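Local coordinates for protein leucine aminopeptidase 2 (Saccharomyces cerevisiae, PDB 2XQ0) that acts as a zinc-dependent aminopeptidase of the M1 family, preferentially cleaving di- and tripeptides, and also has low epoxide hydrolase activity in vitro, at residues F28-T33 and F52-L57. Residues are numbered along the deposited sequence; the frame is centred on the assembly and turned at random.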
loop_
_atom_site.group_PDB
_atom_site.type_symbol
_atom_site.label_atom_id
_atom_site.label_comp_id
_atom_site.label_asym_id
_atom_site.label_seq_id
_atom_site.Cartn_x
_atom_site.Cartn_y
_atom_site.Cartn_z
ATOM N N PHE A 28 -2.602 21.416 20.232
ATOM C CA PHE A 28 -4.030 21.506 19.978
ATOM C C PHE A 28 -4.660 20.130 19.931
ATOM O O PHE A 28 -3.988 19.138 19.649
ATOM C CB PHE A 28 -4.298 22.198 18.637
ATOM C CG PHE A 28 -3.697 23.562 18.529
ATOM C CD1 PHE A 28 -4.404 24.677 18.938
ATOM C CD2 PHE A 28 -2.420 23.732 18.013
ATOM C CE1 PHE A 28 -3.851 25.939 18.840
ATOM C CE2 PHE A 28 -1.856 24.993 17.919
ATOM C CZ PHE A 28 -2.576 26.099 18.324
ATOM N N ALA A 29 -5.958 20.075 20.209
ATOM C CA ALA A 29 -6.737 18.874 19.974
ATOM C C ALA A 29 -7.650 19.157 18.795
ATOM O O ALA A 29 -8.288 20.206 18.749
ATOM C CB ALA A 29 -7.552 18.532 21.193
ATOM N N VAL A 30 -7.705 18.241 17.838
ATOM C CA VAL A 30 -8.601 18.408 16.703
ATOM C C VAL A 30 -9.862 17.609 16.967
ATOM O O VAL A 30 -9.863 16.386 16.900
ATOM C CB VAL A 30 -7.966 17.981 15.365
ATOM C CG1 VAL A 30 -8.975 18.141 14.233
ATOM C CG2 VAL A 30 -6.736 18.801 15.075
ATOM N N LEU A 31 -10.935 18.326 17.275
ATOM C CA LEU A 31 -12.197 17.712 17.666
ATOM C C LEU A 31 -13.064 17.328 16.475
ATOM O O LEU A 31 -13.872 16.418 16.573
ATOM C CB LEU A 31 -12.963 18.667 18.576
ATOM C CG LEU A 31 -12.080 19.165 19.728
ATOM C CD1 LEU A 31 -12.833 20.126 20.617
ATOM C CD2 LEU A 31 -11.530 17.972 20.512
ATOM N N HIS A 32 -12.905 18.031 15.355
ATOM C CA HIS A 32 -13.682 17.736 14.151
ATOM C C HIS A 32 -13.113 18.493 12.961
ATOM O O HIS A 32 -12.595 19.604 13.121
ATOM C CB HIS A 32 -15.156 18.113 14.337
ATOM C CG HIS A 32 -16.020 17.701 13.183
ATOM N ND1 HIS A 32 -16.420 16.398 12.986
ATOM C CD2 HIS A 32 -16.528 18.413 12.148
ATOM C CE1 HIS A 32 -17.141 16.321 11.881
ATOM N NE2 HIS A 32 -17.220 17.531 11.353
ATOM N N THR A 33 -13.213 17.891 11.780
ATOM C CA THR A 33 -12.752 18.491 10.523
ATOM C C THR A 33 -13.837 18.425 9.458
ATOM O O THR A 33 -14.357 17.353 9.144
ATOM C CB THR A 33 -11.524 17.765 9.955
ATOM O OG1 THR A 33 -10.490 17.723 10.941
ATOM C CG2 THR A 33 -11.005 18.472 8.700
ATOM N N PHE A 52 -11.895 23.416 10.955
ATOM C CA PHE A 52 -11.513 22.611 12.109
ATOM C C PHE A 52 -12.170 23.165 13.364
ATOM O O PHE A 52 -12.174 24.389 13.596
ATOM C CB PHE A 52 -10.005 22.672 12.339
ATOM C CG PHE A 52 -9.186 22.166 11.187
ATOM C CD1 PHE A 52 -9.011 20.806 10.987
ATOM C CD2 PHE A 52 -8.560 23.050 10.323
ATOM C CE1 PHE A 52 -8.236 20.344 9.948
ATOM C CE2 PHE A 52 -7.797 22.592 9.273
ATOM C CZ PHE A 52 -7.636 21.236 9.085
ATOM N N GLN A 53 -12.691 22.274 14.193
ATOM C CA GLN A 53 -13.043 22.631 15.555
ATOM C C GLN A 53 -11.824 22.219 16.368
ATOM O O GLN A 53 -11.444 21.044 16.374
ATOM C CB GLN A 53 -14.276 21.867 16.036
ATOM C CG GLN A 53 -15.480 21.948 15.127
ATOM C CD GLN A 53 -16.033 23.340 15.041
ATOM O OE1 GLN A 53 -15.922 24.125 15.988
ATOM N NE2 GLN A 53 -16.638 23.667 13.902
ATOM N N LEU A 54 -11.194 23.184 17.027
ATOM C CA LEU A 54 -9.945 22.925 17.742
ATOM C C LEU A 54 -10.031 23.268 19.219
ATOM O O LEU A 54 -10.893 24.045 19.641
ATOM C CB LEU A 54 -8.796 23.717 17.116
ATOM C CG LEU A 54 -8.472 23.495 15.643
ATOM C CD1 LEU A 54 -7.272 24.357 15.246
ATOM C CD2 LEU A 54 -8.203 22.021 15.376
ATOM N N LYS A 55 -9.121 22.690 20.000
ATOM C CA LYS A 55 -8.979 23.053 21.403
ATOM C C LYS A 55 -7.511 23.257 21.751
ATOM O O LYS A 55 -6.683 22.365 21.550
ATOM C CB LYS A 55 -9.606 21.997 22.315
ATOM C CG LYS A 55 -9.532 22.322 23.807
ATOM C CD LYS A 55 -10.430 21.396 24.630
ATOM C CE LYS A 55 -10.075 19.923 24.416
ATOM N NZ LYS A 55 -11.035 18.986 25.082
ATOM N N LYS A 56 -7.191 24.444 22.260
ATOM C CA LYS A 56 -5.848 24.742 22.735
ATOM C C LYS A 56 -5.531 23.837 23.918
ATOM O O LYS A 56 -6.331 23.715 24.847
ATOM C CB LYS A 56 -5.736 26.202 23.187
ATOM C CG LYS A 56 -6.158 27.237 22.156
ATOM C CD LYS A 56 -5.944 28.656 22.684
ATOM C CE LYS A 56 -6.608 29.698 21.795
ATOM N NZ LYS A 56 -6.197 31.079 22.175
ATOM N N LEU A 57 -4.366 23.201 23.878
ATOM C CA LEU A 57 -3.904 22.391 24.991
ATOM C C LEU A 57 -2.916 23.211 25.832
ATOM O O LEU A 57 -2.204 24.075 25.311
ATOM C CB LEU A 57 -3.265 21.096 24.484
ATOM C CG LEU A 57 -4.099 20.210 23.538
ATOM C CD1 LEU A 57 -3.315 18.977 23.133
ATOM C CD2 LEU A 57 -5.419 19.804 24.172
HETATM O O HOH W 1 -15.235 21.556 12.030
#
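V30 and L54 lie side by side and point the same way from an antiparallel beta hairpin, strands 28-40 and 45-56, in the N-terminal domain of this M1 peptidase. CG2 of V30 meets CD2 of L54 at 3.6 Å, on the face that also carries F28, T33 and F52. T33 runs alongside F52: its OG1, which hydrogen-bonds S165 on the next strand, sits at the ring edge, 3.4 Å from F52 CD1, while CG2 packs against CE1. CG of F52 lies anti to its carbonyl carbon (chi1 -60°), and the ring attached there stands beside this threonine. L31, its CB pointing toward the partner strand, brings CD1 to CB of K55; on the face shared with A29 and K55, CB of H32 rests on CG of Q53. L57, just past the strand end, folds back over the F28-A29 peptide, CD1 lying 3.6 Å from F28 O and CD2 3.9 Å from A29 CB. An alanine in place of L57 would probably open a gap over that peptide and beside the A29 methyl. Between V30 and H32 the pairing slips by one residue in a classic beta bulge, where Q53 O accepts L31 N at 2.9 Å and, weakly, H32 N at 3.5 Å.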